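HydG protein (Carboxydothermus hydrogenoformans, PDB 4RTB) is a radical SAM maturase of [FeFe]-hydrogenase, a CO and cyanide synthase that binds a [4Fe-4S] cluster and S-adenosylmethionine. Local coordinates at residues A[88-99]-A[337-346]; A[131-142]-A[167-178]. All blocks are in the same frame, centred on the assembly; numbering follows the deposited sequence.

Contact 1: A[88-99]-A[337-346]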
loop_
_atom_site.group_PDB
_atom_site.type_symbol
_atom_site.label_atom_id
_atom_site.label_comp_id
_atom_site.label_asym_id
_atom_site.label_seq_id
_atom_site.Cartn_x
_atom_site.Cartn_y
_atom_site.Cartn_z
ATOM N N LYS A 88 4.818 15.446 1.158
ATOM C CA LYS A 88 4.136 14.571 2.104
ATOM C C LYS A 88 3.590 15.383 3.270
ATOM O O LYS A 88 2.473 15.140 3.731
ATOM C CB LYS A 88 5.075 13.471 2.606
ATOM C CG LYS A 88 4.367 12.325 3.330
ATOM C CD LYS A 88 4.273 12.568 4.831
ATOM C CE LYS A 88 3.213 11.682 5.470
ATOM N NZ LYS A 88 3.458 10.239 5.221
ATOM N N GLU A 89 4.377 16.346 3.742
ATOM C CA GLU A 89 3.933 17.229 4.817
ATOM C C GLU A 89 2.775 18.120 4.372
ATOM O O GLU A 89 1.817 18.323 5.117
ATOM C CB GLU A 89 5.095 18.090 5.317
ATOM C CG GLU A 89 5.696 17.640 6.642
ATOM N N GLU A 90 2.869 18.644 3.152
ATOM C CA GLU A 90 1.876 19.581 2.636
ATOM C C GLU A 90 0.502 18.941 2.451
ATOM O O GLU A 90 -0.518 19.582 2.706
ATOM C CB GLU A 90 2.352 20.188 1.312
ATOM C CG GLU A 90 3.016 21.551 1.461
ATOM C CD GLU A 90 3.998 21.858 0.343
ATOM O OE1 GLU A 90 4.041 21.091 -0.643
ATOM O OE2 GLU A 90 4.732 22.863 0.456
ATOM N N ILE A 91 0.466 17.686 2.011
ATOM C CA ILE A 91 -0.827 17.048 1.761
ATOM C C ILE A 91 -1.312 16.177 2.922
ATOM O O ILE A 91 -2.489 16.215 3.290
ATOM C CB ILE A 91 -0.788 16.194 0.476
ATOM C CG1 ILE A 91 -0.692 17.101 -0.751
ATOM C CG2 ILE A 91 -2.031 15.321 0.368
ATOM C CD1 ILE A 91 0.547 16.879 -1.578
ATOM N N TYR A 92 -0.407 15.404 3.508
ATOM C CA TYR A 92 -0.799 14.419 4.509
ATOM C C TYR A 92 -0.475 14.845 5.934
ATOM O O TYR A 92 -1.103 14.375 6.886
ATOM C CB TYR A 92 -0.130 13.078 4.206
ATOM C CG TYR A 92 -0.595 12.454 2.911
ATOM C CD1 TYR A 92 -1.721 11.645 2.878
ATOM C CD2 TYR A 92 0.087 12.679 1.724
ATOM C CE1 TYR A 92 -2.153 11.072 1.699
ATOM C CE2 TYR A 92 -0.337 12.111 0.537
ATOM C CZ TYR A 92 -1.457 11.307 0.531
ATOM O OH TYR A 92 -1.887 10.736 -0.645
ATOM N N GLY A 93 0.500 15.736 6.079
ATOM C CA GLY A 93 0.948 16.150 7.393
ATOM C C GLY A 93 1.744 15.049 8.064
ATOM O O GLY A 93 2.477 14.311 7.406
ATOM N N LYS A 94 1.597 14.933 9.379
ATOM C CA LYS A 94 2.312 13.914 10.133
ATOM C C LYS A 94 1.455 12.661 10.286
ATOM O O LYS A 94 1.663 11.859 11.196
ATOM C CB LYS A 94 2.724 14.458 11.503
ATOM C CG LYS A 94 3.875 15.457 11.459
ATOM C CD LYS A 94 5.119 14.817 10.865
ATOM C CE LYS A 94 6.357 15.676 11.061
ATOM N NZ LYS A 94 7.543 15.057 10.402
ATOM N N ARG A 95 0.503 12.491 9.374
ATOM C CA ARG A 95 -0.487 11.426 9.480
ATOM C C ARG A 95 -0.053 10.130 8.803
ATOM O O ARG A 95 0.315 10.121 7.627
ATOM C CB ARG A 95 -1.815 11.889 8.884
ATOM C CG ARG A 95 -2.985 10.994 9.219
ATOM C CD ARG A 95 -4.201 11.349 8.391
ATOM N NE ARG A 95 -3.966 11.106 6.973
ATOM C CZ ARG A 95 -4.770 10.391 6.195
ATOM N NH1 ARG A 95 -5.874 9.850 6.693
ATOM N NH2 ARG A 95 -4.471 10.222 4.915
ATOM N N ILE A 96 -0.104 9.037 9.554
ATOM C CA ILE A 96 0.166 7.717 9.000
ATOM C C ILE A 96 -0.991 6.774 9.337
ATOM O O ILE A 96 -1.381 6.637 10.499
ATOM C CB ILE A 96 1.505 7.146 9.519
ATOM C CG1 ILE A 96 1.705 5.709 9.031
ATOM C CG2 ILE A 96 1.589 7.240 11.043
ATOM C CD1 ILE A 96 1.954 5.606 7.544
ATOM N N VAL A 97 -1.556 6.146 8.312
ATOM C CA VAL A 97 -2.719 5.290 8.501
ATOM C C VAL A 97 -2.296 3.845 8.726
ATOM O O VAL A 97 -1.441 3.321 8.012
ATOM C CB VAL A 97 -3.670 5.369 7.299
ATOM C CG1 VAL A 97 -4.944 4.595 7.582
ATOM C CG2 VAL A 97 -3.987 6.821 6.979
ATOM N N LEU A 98 -2.895 3.204 9.726
ATOM C CA LEU A 98 -2.533 1.836 10.071
ATOM C C LEU A 98 -3.649 0.844 9.747
ATOM O O LEU A 98 -4.834 1.113 9.982
ATOM C CB LEU A 98 -2.166 1.738 11.553
ATOM C CG LEU A 98 -1.048 2.658 12.052
ATOM C CD1 LEU A 98 -0.615 2.246 13.451
ATOM C CD2 LEU A 98 0.139 2.671 11.097
ATOM N N PHE A 99 -3.257 -0.301 9.200
ATOM C CA PHE A 99 -4.191 -1.378 8.909
ATOM C C PHE A 99 -3.534 -2.724 9.174
ATOM O O PHE A 99 -2.310 -2.820 9.280
ATOM C CB PHE A 99 -4.674 -1.305 7.459
ATOM C CG PHE A 99 -3.636 -1.717 6.452
ATOM C CD1 PHE A 99 -2.674 -0.816 6.025
ATOM C CD2 PHE A 99 -3.627 -3.002 5.926
ATOM C CE1 PHE A 99 -1.716 -1.191 5.097
ATOM C CE2 PHE A 99 -2.672 -3.380 4.999
ATOM C CZ PHE A 99 -1.717 -2.474 4.585
ATOM N N VAL A 337 8.035 6.783 5.911
ATOM C CA VAL A 337 6.859 7.559 6.288
ATOM C C VAL A 337 7.152 9.054 6.114
ATOM O O VAL A 337 6.304 9.800 5.621
ATOM C CB VAL A 337 6.408 7.264 7.739
ATOM C CG1 VAL A 337 5.242 8.156 8.127
ATOM C CG2 VAL A 337 6.026 5.796 7.888
ATOM N N GLU A 338 8.357 9.480 6.496
ATOM C CA GLU A 338 8.793 10.865 6.285
ATOM C C GLU A 338 8.773 11.255 4.805
ATOM O O GLU A 338 8.401 12.379 4.456
ATOM C CB GLU A 338 10.208 11.086 6.845
ATOM C CG GLU A 338 10.290 11.533 8.304
ATOM C CD GLU A 338 11.724 11.571 8.828
ATOM O OE1 GLU A 338 12.561 12.308 8.258
ATOM O OE2 GLU A 338 12.016 10.859 9.813
ATOM N N LEU A 339 9.175 10.324 3.941
ATOM C CA LEU A 339 9.406 10.643 2.534
ATOM C C LEU A 339 8.203 10.458 1.600
ATOM O O LEU A 339 8.275 10.843 0.432
ATOM C CB LEU A 339 10.576 9.814 2.001
ATOM C CG LEU A 339 11.947 10.491 2.015
ATOM C CD1 LEU A 339 12.508 10.559 3.423
ATOM C CD2 LEU A 339 12.909 9.775 1.086
ATOM N N GLY A 340 7.110 9.873 2.084
ATOM C CA GLY A 340 5.924 9.767 1.248
ATOM C C GLY A 340 4.851 8.761 1.631
ATOM O O GLY A 340 3.676 8.952 1.311
ATOM N N VAL A 341 5.256 7.684 2.294
ATOM C CA VAL A 341 4.336 6.628 2.710
ATOM C C VAL A 341 3.201 7.176 3.572
ATOM O O VAL A 341 3.442 7.912 4.526
ATOM C CB VAL A 341 5.083 5.524 3.486
ATOM C CG1 VAL A 341 4.107 4.581 4.170
ATOM C CG2 VAL A 341 6.022 4.767 2.560
ATOM N N SER A 342 1.965 6.820 3.235
ATOM C CA SER A 342 0.807 7.311 3.975
ATOM C C SER A 342 0.016 6.184 4.632
ATOM O O SER A 342 -0.862 6.436 5.459
ATOM C CB SER A 342 -0.107 8.120 3.053
ATOM O OG SER A 342 -0.514 7.348 1.938
ATOM N N GLN A 343 0.327 4.943 4.262
ATOM C CA GLN A 343 -0.340 3.778 4.839
ATOM C C GLN A 343 0.653 2.688 5.228
ATOM O O GLN A 343 1.667 2.487 4.558
ATOM C CB GLN A 343 -1.374 3.206 3.868
ATOM C CG GLN A 343 -2.799 3.631 4.160
ATOM C CD GLN A 343 -3.821 2.719 3.509
ATOM O OE1 GLN A 343 -4.077 1.613 3.986
ATOM N NE2 GLN A 343 -4.411 3.180 2.412
ATOM N N MET A 344 0.338 1.968 6.300
ATOM C CA MET A 344 1.278 1.016 6.878
ATOM C C MET A 344 0.609 -0.212 7.484
ATOM O O MET A 344 -0.480 -0.122 8.049
ATOM C CB MET A 344 2.106 1.706 7.953
ATOM C CG MET A 344 3.566 1.870 7.622
ATOM S SD MET A 344 4.364 2.687 9.005
ATOM C CE MET A 344 3.793 1.653 10.355
ATOM N N SER A 345 1.281 -1.354 7.381
ATOM C CA SER A 345 0.816 -2.574 8.026
ATOM C C SER A 345 1.519 -2.751 9.367
ATOM O O SER A 345 2.733 -2.950 9.419
ATOM C CB SER A 345 1.063 -3.789 7.132
ATOM O OG SER A 345 2.449 -4.060 7.018
ATOM N N ALA A 346 0.753 -2.672 10.449
ATOM C CA ALA A 346 1.317 -2.791 11.783
ATOM C C ALA A 346 0.813 -4.042 12.485
ATOM O O ALA A 346 -0.367 -4.383 12.389
ATOM C CB ALA A 346 0.993 -1.561 12.605
#
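V97 and F99 hydrogen-bond to the backbone of 342-346 in a parallel ladder. V97 N donates to S342 O (3.0 Å), and V97 O accepts M344 N (2.8 Å). F99 N then reaches M344 O, and F99 O takes A346 N in a longer bond (3.3 Å). The two short strand segments make an angle of 37°.

One further polar link lies before the strands. K88 stretches from the end of helix 74-91 and puts NZ on V337 O (2.9 Å). Its CG lies against G340, the positive-phi glycine that ends helix 330-339.

Strand 95-105 is the first of the eight barrel strands and 343-345 the last. Their pairing closes the radical SAM (beta/alpha)8 barrel, here a complete one.

Apolar contacts lie on the outer side of this seam. I96 holds CG1 anti to its own N (chi1 175°), which carries CD1 across to M344 CB (3.9 Å) and to the methyls of V337 and V341. L98 and M344 run side by side, with CD2 of L98 against CB of M344 (3.8 Å). Helix 375-384 packs over this side through I378 and L382.

On the other side, V97 CB lies alongside Q343 CG (3.7 Å), and both side chains touch R148. The F99 ring and the Q343 amide cross at 82°. S345 CB sits over one face of the F99 ring.

Y92 makes a CH-pi contact. S342 CB lies over one ring face, 4.1 Å from the Y92 ring centroid, while I91 CG2 lies over the opposite face. S342 OG turns elsewhere, to the backbone N of I322.

Contact 2: A[131-142]-A[167-178]; sequences LEEAVDEAKAIR and EIIPAIYSEVDI
R142 meets D177 at the edge of its guanidinium, not over a face. NH2 of R142 bonds OD2 of D177 at 3.0 Å in a salt bridge, with the oxygen almost in the guanidinium plane. OD2 is approached on its anti side. The carboxylate is turned 44° from the guanidinium. NE of R142 adds weak bonds to OD2 and to the backbone O of D177. The R142 chain bends at chi2 (59°), which brings NE beside that carbonyl. E432 takes a second salt bridge from the same NH2, so the arginine links two acidic groups. With a leucine here, D177 and E432 would probably lose their shared positive partner.

Most of the rest is apolar packing. V176 wedges against helix 131-144: its CG2 lies 3.7 Å from CB of A138, and its CG1 rests near R142 CB. A138 CB also lies against both branches of I172. CB of A134 touches CD1 of I168 (3.8 Å). L131 reaches over with CD1, 3.9 Å from CB of A171. The helix axes come within 9.6 Å at 40°, with A134, A138 and A171 at the interface. V135 and E175 side chains cross at about a right angle, CG1 to OE1 3.6 Å.

These are successive helices of the barrel's outer layer, joined through strand 148-153. A134 leans on L104 of strand 95-105, while I169 and I178 lean on L151 and I149 of strand 148-153.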
loop_
_atom_site.group_PDB
_atom_site.type_symbol
_atom_site.label_atom_id
_atom_site.label_comp_id
_atom_site.label_asym_id
_atom_site.label_seq_id
_atom_site.Cartn_x
_atom_site.Cartn_y
_atom_site.Cartn_z
ATOM N N LEU A 131 -16.240 -19.496 8.479
ATOM C CA LEU A 131 -16.844 -18.212 8.807
ATOM C C LEU A 131 -16.511 -17.808 10.239
ATOM O O LEU A 131 -16.120 -16.669 10.500
ATOM C CB LEU A 131 -18.357 -18.267 8.617
ATOM C CG LEU A 131 -19.053 -16.909 8.685
ATOM C CD1 LEU A 131 -19.283 -16.362 7.287
ATOM C CD2 LEU A 131 -20.355 -17.003 9.462
ATOM N N GLU A 132 -16.657 -18.755 11.160
ATOM C CA GLU A 132 -16.370 -18.514 12.568
ATOM C C GLU A 132 -14.906 -18.128 12.779
ATOM O O GLU A 132 -14.605 -17.217 13.553
ATOM C CB GLU A 132 -16.717 -19.750 13.403
ATOM C CG GLU A 132 -18.126 -20.278 13.173
ATOM N N GLU A 133 -14.002 -18.813 12.081
ATOM C CA GLU A 133 -12.572 -18.535 12.192
ATOM C C GLU A 133 -12.222 -17.137 11.685
ATOM O O GLU A 133 -11.546 -16.372 12.377
ATOM C CB GLU A 133 -11.761 -19.594 11.435
ATOM C CG GLU A 133 -11.412 -20.818 12.276
ATOM C CD GLU A 133 -11.187 -22.066 11.441
ATOM O OE1 GLU A 133 -11.163 -23.171 12.023
ATOM O OE2 GLU A 133 -11.038 -21.945 10.206
ATOM N N ALA A 134 -12.684 -16.807 10.482
ATOM C CA ALA A 134 -12.436 -15.493 9.898
ATOM C C ALA A 134 -12.995 -14.374 10.777
ATOM O O ALA A 134 -12.308 -13.384 11.053
ATOM C CB ALA A 134 -13.031 -15.416 8.501
ATOM N N VAL A 135 -14.241 -14.539 11.214
ATOM C CA VAL A 135 -14.874 -13.563 12.097
ATOM C C VAL A 135 -14.087 -13.403 13.400
ATOM O O VAL A 135 -13.911 -12.287 13.895
ATOM C CB VAL A 135 -16.337 -13.958 12.405
ATOM C CG1 VAL A 135 -16.797 -13.379 13.738
ATOM C CG2 VAL A 135 -17.253 -13.507 11.275
ATOM N N ASP A 136 -13.597 -14.516 13.938
ATOM C CA ASP A 136 -12.815 -14.485 15.171
ATOM C C ASP A 136 -11.501 -13.740 14.961
ATOM O O ASP A 136 -11.021 -13.042 15.855
ATOM C CB ASP A 136 -12.545 -15.903 15.671
ATOM C CG ASP A 136 -12.885 -16.078 17.138
ATOM O OD1 ASP A 136 -12.053 -16.644 17.876
ATOM O OD2 ASP A 136 -13.988 -15.658 17.550
ATOM N N GLU A 137 -10.927 -13.905 13.774
ATOM C CA GLU A 137 -9.728 -13.172 13.384
ATOM C C GLU A 137 -10.011 -11.674 13.335
ATOM O O GLU A 137 -9.197 -10.859 13.777
ATOM C CB GLU A 137 -9.219 -13.659 12.025
ATOM C CG GLU A 137 -8.695 -15.087 12.023
ATOM C CD GLU A 137 -7.382 -15.228 12.767
ATOM O OE1 GLU A 137 -6.326 -14.948 12.163
ATOM O OE2 GLU A 137 -7.404 -15.619 13.953
ATOM N N ALA A 138 -11.175 -11.319 12.797
ATOM C CA ALA A 138 -11.598 -9.923 12.752
ATOM C C ALA A 138 -11.758 -9.363 14.165
ATOM O O ALA A 138 -11.409 -8.210 14.431
ATOM C CB ALA A 138 -12.893 -9.784 11.970
ATOM N N LYS A 139 -12.278 -10.190 15.070
ATOM C CA LYS A 139 -12.425 -9.809 16.472
ATOM C C LYS A 139 -11.061 -9.580 17.129
ATOM O O LYS A 139 -10.876 -8.624 17.887
ATOM C CB LYS A 139 -13.201 -10.879 17.250
ATOM C CG LYS A 139 -14.690 -10.967 16.919
ATOM C CD LYS A 139 -15.380 -12.037 17.763
ATOM C CE LYS A 139 -16.861 -12.176 17.420
ATOM N NZ LYS A 139 -17.630 -10.929 17.694
ATOM N N ALA A 140 -10.110 -10.461 16.827
ATOM C CA ALA A 140 -8.773 -10.391 17.413
ATOM C C ALA A 140 -8.026 -9.157 16.923
ATOM O O ALA A 140 -7.328 -8.491 17.690
ATOM C CB ALA A 140 -7.987 -11.652 17.092
ATOM N N ILE A 141 -8.179 -8.864 15.637
ATOM C CA ILE A 141 -7.597 -7.673 15.033
ATOM C C ILE A 141 -8.240 -6.402 15.592
ATOM O O ILE A 141 -7.564 -5.395 15.806
ATOM C CB ILE A 141 -7.747 -7.710 13.495
ATOM C CG1 ILE A 141 -6.864 -8.809 12.905
ATOM C CG2 ILE A 141 -7.394 -6.375 12.873
ATOM C CD1 ILE A 141 -6.866 -8.851 11.393
ATOM N N ARG A 142 -9.545 -6.453 15.845
ATOM C CA ARG A 142 -10.255 -5.289 16.374
ATOM C C ARG A 142 -9.872 -4.989 17.822
ATOM O O ARG A 142 -9.723 -3.826 18.201
ATOM C CB ARG A 142 -11.768 -5.490 16.275
ATOM C CG ARG A 142 -12.569 -4.295 16.763
ATOM C CD ARG A 142 -12.211 -3.054 15.968
ATOM N NE ARG A 142 -12.925 -1.865 16.421
ATOM C CZ ARG A 142 -12.399 -0.932 17.206
ATOM N NH1 ARG A 142 -11.148 -1.049 17.630
ATOM N NH2 ARG A 142 -13.122 0.119 17.565
ATOM N N GLU A 167 -20.333 -14.600 1.780
ATOM C CA GLU A 167 -20.799 -14.989 3.105
ATOM C C GLU A 167 -19.949 -14.387 4.224
ATOM O O GLU A 167 -20.462 -14.086 5.301
ATOM C CB GLU A 167 -20.833 -16.512 3.242
ATOM C CG GLU A 167 -22.229 -17.102 3.102
ATOM C CD GLU A 167 -22.410 -18.371 3.912
ATOM O OE1 GLU A 167 -21.406 -18.886 4.450
ATOM O OE2 GLU A 167 -23.561 -18.850 4.017
ATOM N N ILE A 168 -18.658 -14.196 3.971
ATOM C CA ILE A 168 -17.748 -13.781 5.039
ATOM C C ILE A 168 -17.728 -12.270 5.313
ATOM O O ILE A 168 -17.786 -11.852 6.471
ATOM C CB ILE A 168 -16.314 -14.265 4.745
ATOM C CG1 ILE A 168 -16.213 -15.761 5.052
ATOM C CG2 ILE A 168 -15.289 -13.478 5.553
ATOM C CD1 ILE A 168 -14.809 -16.260 5.256
ATOM N N ILE A 169 -17.657 -11.456 4.266
ATOM C CA ILE A 169 -17.520 -10.010 4.448
ATOM C C ILE A 169 -18.696 -9.351 5.195
ATOM O O ILE A 169 -18.462 -8.612 6.159
ATOM C CB ILE A 169 -17.298 -9.297 3.092
ATOM C CG1 ILE A 169 -15.895 -9.604 2.567
ATOM C CG2 ILE A 169 -17.491 -7.796 3.230
ATOM C CD1 ILE A 169 -15.572 -8.938 1.255
ATOM N N PRO A 170 -19.954 -9.608 4.775
ATOM C CA PRO A 170 -21.044 -8.998 5.548
ATOM C C PRO A 170 -21.079 -9.500 6.986
ATOM O O PRO A 170 -21.488 -8.767 7.892
ATOM C CB PRO A 170 -22.305 -9.436 4.795
ATOM C CG PRO A 170 -21.835 -9.796 3.438
ATOM C CD PRO A 170 -20.477 -10.380 3.634
ATOM N N ALA A 171 -20.653 -10.744 7.185
ATOM C CA ALA A 171 -20.567 -11.322 8.519
ATOM C C ALA A 171 -19.581 -10.536 9.375
ATOM O O ALA A 171 -19.840 -10.279 10.547
ATOM C CB ALA A 171 -20.163 -12.786 8.442
ATOM N N ILE A 172 -18.452 -10.153 8.782
ATOM C CA ILE A 172 -17.471 -9.326 9.476
ATOM C C ILE A 172 -18.043 -7.942 9.779
ATOM O O ILE A 172 -17.948 -7.464 10.911
ATOM C CB ILE A 172 -16.167 -9.177 8.662
ATOM C CG1 ILE A 172 -15.334 -10.458 8.754
ATOM C CG2 ILE A 172 -15.351 -7.999 9.163
ATOM C CD1 ILE A 172 -13.991 -10.369 8.055
ATOM N N TYR A 173 -18.637 -7.306 8.771
ATOM C CA TYR A 173 -19.237 -5.986 8.958
ATOM C C TYR A 173 -20.275 -5.966 10.076
ATOM O O TYR A 173 -20.373 -4.991 10.821
ATOM C CB TYR A 173 -19.889 -5.496 7.664
ATOM C CG TYR A 173 -18.966 -4.718 6.759
ATOM C CD1 TYR A 173 -18.393 -3.525 7.181
ATOM C CD2 TYR A 173 -18.683 -5.164 5.477
ATOM C CE1 TYR A 173 -17.551 -2.805 6.353
ATOM C CE2 TYR A 173 -17.845 -4.453 4.643
ATOM C CZ TYR A 173 -17.283 -3.274 5.085
ATOM O OH TYR A 173 -16.445 -2.567 4.254
ATOM N N SER A 174 -21.049 -7.037 10.193
ATOM C CA SER A 174 -22.146 -7.052 11.153
ATOM C C SER A 174 -21.694 -7.489 12.547
ATOM O O SER A 174 -22.051 -6.860 13.542
ATOM C CB SER A 174 -23.272 -7.959 10.655
ATOM O OG SER A 174 -24.492 -7.660 11.315
ATOM N N GLU A 175 -20.902 -8.555 12.612
ATOM C CA GLU A 175 -20.463 -9.114 13.891
ATOM C C GLU A 175 -19.316 -8.340 14.539
ATOM O O GLU A 175 -19.144 -8.387 15.757
ATOM C CB GLU A 175 -20.045 -10.577 13.710
ATOM C CG GLU A 175 -21.081 -11.592 14.164
ATOM C CD GLU A 175 -20.768 -12.995 13.676
ATOM O OE1 GLU A 175 -20.252 -13.809 14.472
ATOM O OE2 GLU A 175 -21.041 -13.282 12.491
ATOM N N VAL A 176 -18.525 -7.642 13.730
ATOM C CA VAL A 176 -17.353 -6.932 14.241
ATOM C C VAL A 176 -17.426 -5.439 13.923
ATOM O O VAL A 176 -18.111 -5.032 12.986
ATOM C CB VAL A 176 -16.044 -7.509 13.656
ATOM C CG1 VAL A 176 -14.856 -7.159 14.543
ATOM C CG2 VAL A 176 -16.153 -9.016 13.497
ATOM N N ASP A 177 -16.722 -4.629 14.708
ATOM C CA ASP A 177 -16.667 -3.193 14.466
ATOM C C ASP A 177 -15.507 -2.831 13.539
ATOM O O ASP A 177 -14.532 -2.214 13.959
ATOM C CB ASP A 177 -16.542 -2.427 15.784
ATOM C CG ASP A 177 -16.560 -0.922 15.586
ATOM O OD1 ASP A 177 -17.261 -0.455 14.662
ATOM O OD2 ASP A 177 -15.866 -0.209 16.341
ATOM N N ILE A 178 -15.614 -3.222 12.275
ATOM C CA ILE A 178 -14.594 -2.878 11.294
ATOM C C ILE A 178 -15.090 -1.760 10.386
ATOM O O ILE A 178 -16.107 -1.900 9.707
ATOM C CB ILE A 178 -14.188 -4.092 10.441
ATOM C CG1 ILE A 178 -13.749 -5.245 11.344
ATOM C CG2 ILE A 178 -13.071 -3.716 9.484
ATOM C CD1 ILE A 178 -12.635 -4.874 12.297
#

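How the contacts relate
Contact 1 and contact 2 belong to the same barrel, but to different layers. Contact 1 joins the first and last strands; contact 2 joins two neighbouring outer helices. Their centres are about 27 Å apart and their nearest atoms about 6 Å, so they do not touch. Strand 95-105 leads on to helix 131-144, and contact 2 is nested within the loop closed by contact 1. H146 meets a segment of each: NE2 hydrogen-bonds A346 O, and I141 packs on it. One end of each nears the cofactor region. The F99 side chain is about 10 Å from bound S-adenosylmethionine. The I168 side chain is about 7 Å from that of M153, which binds it.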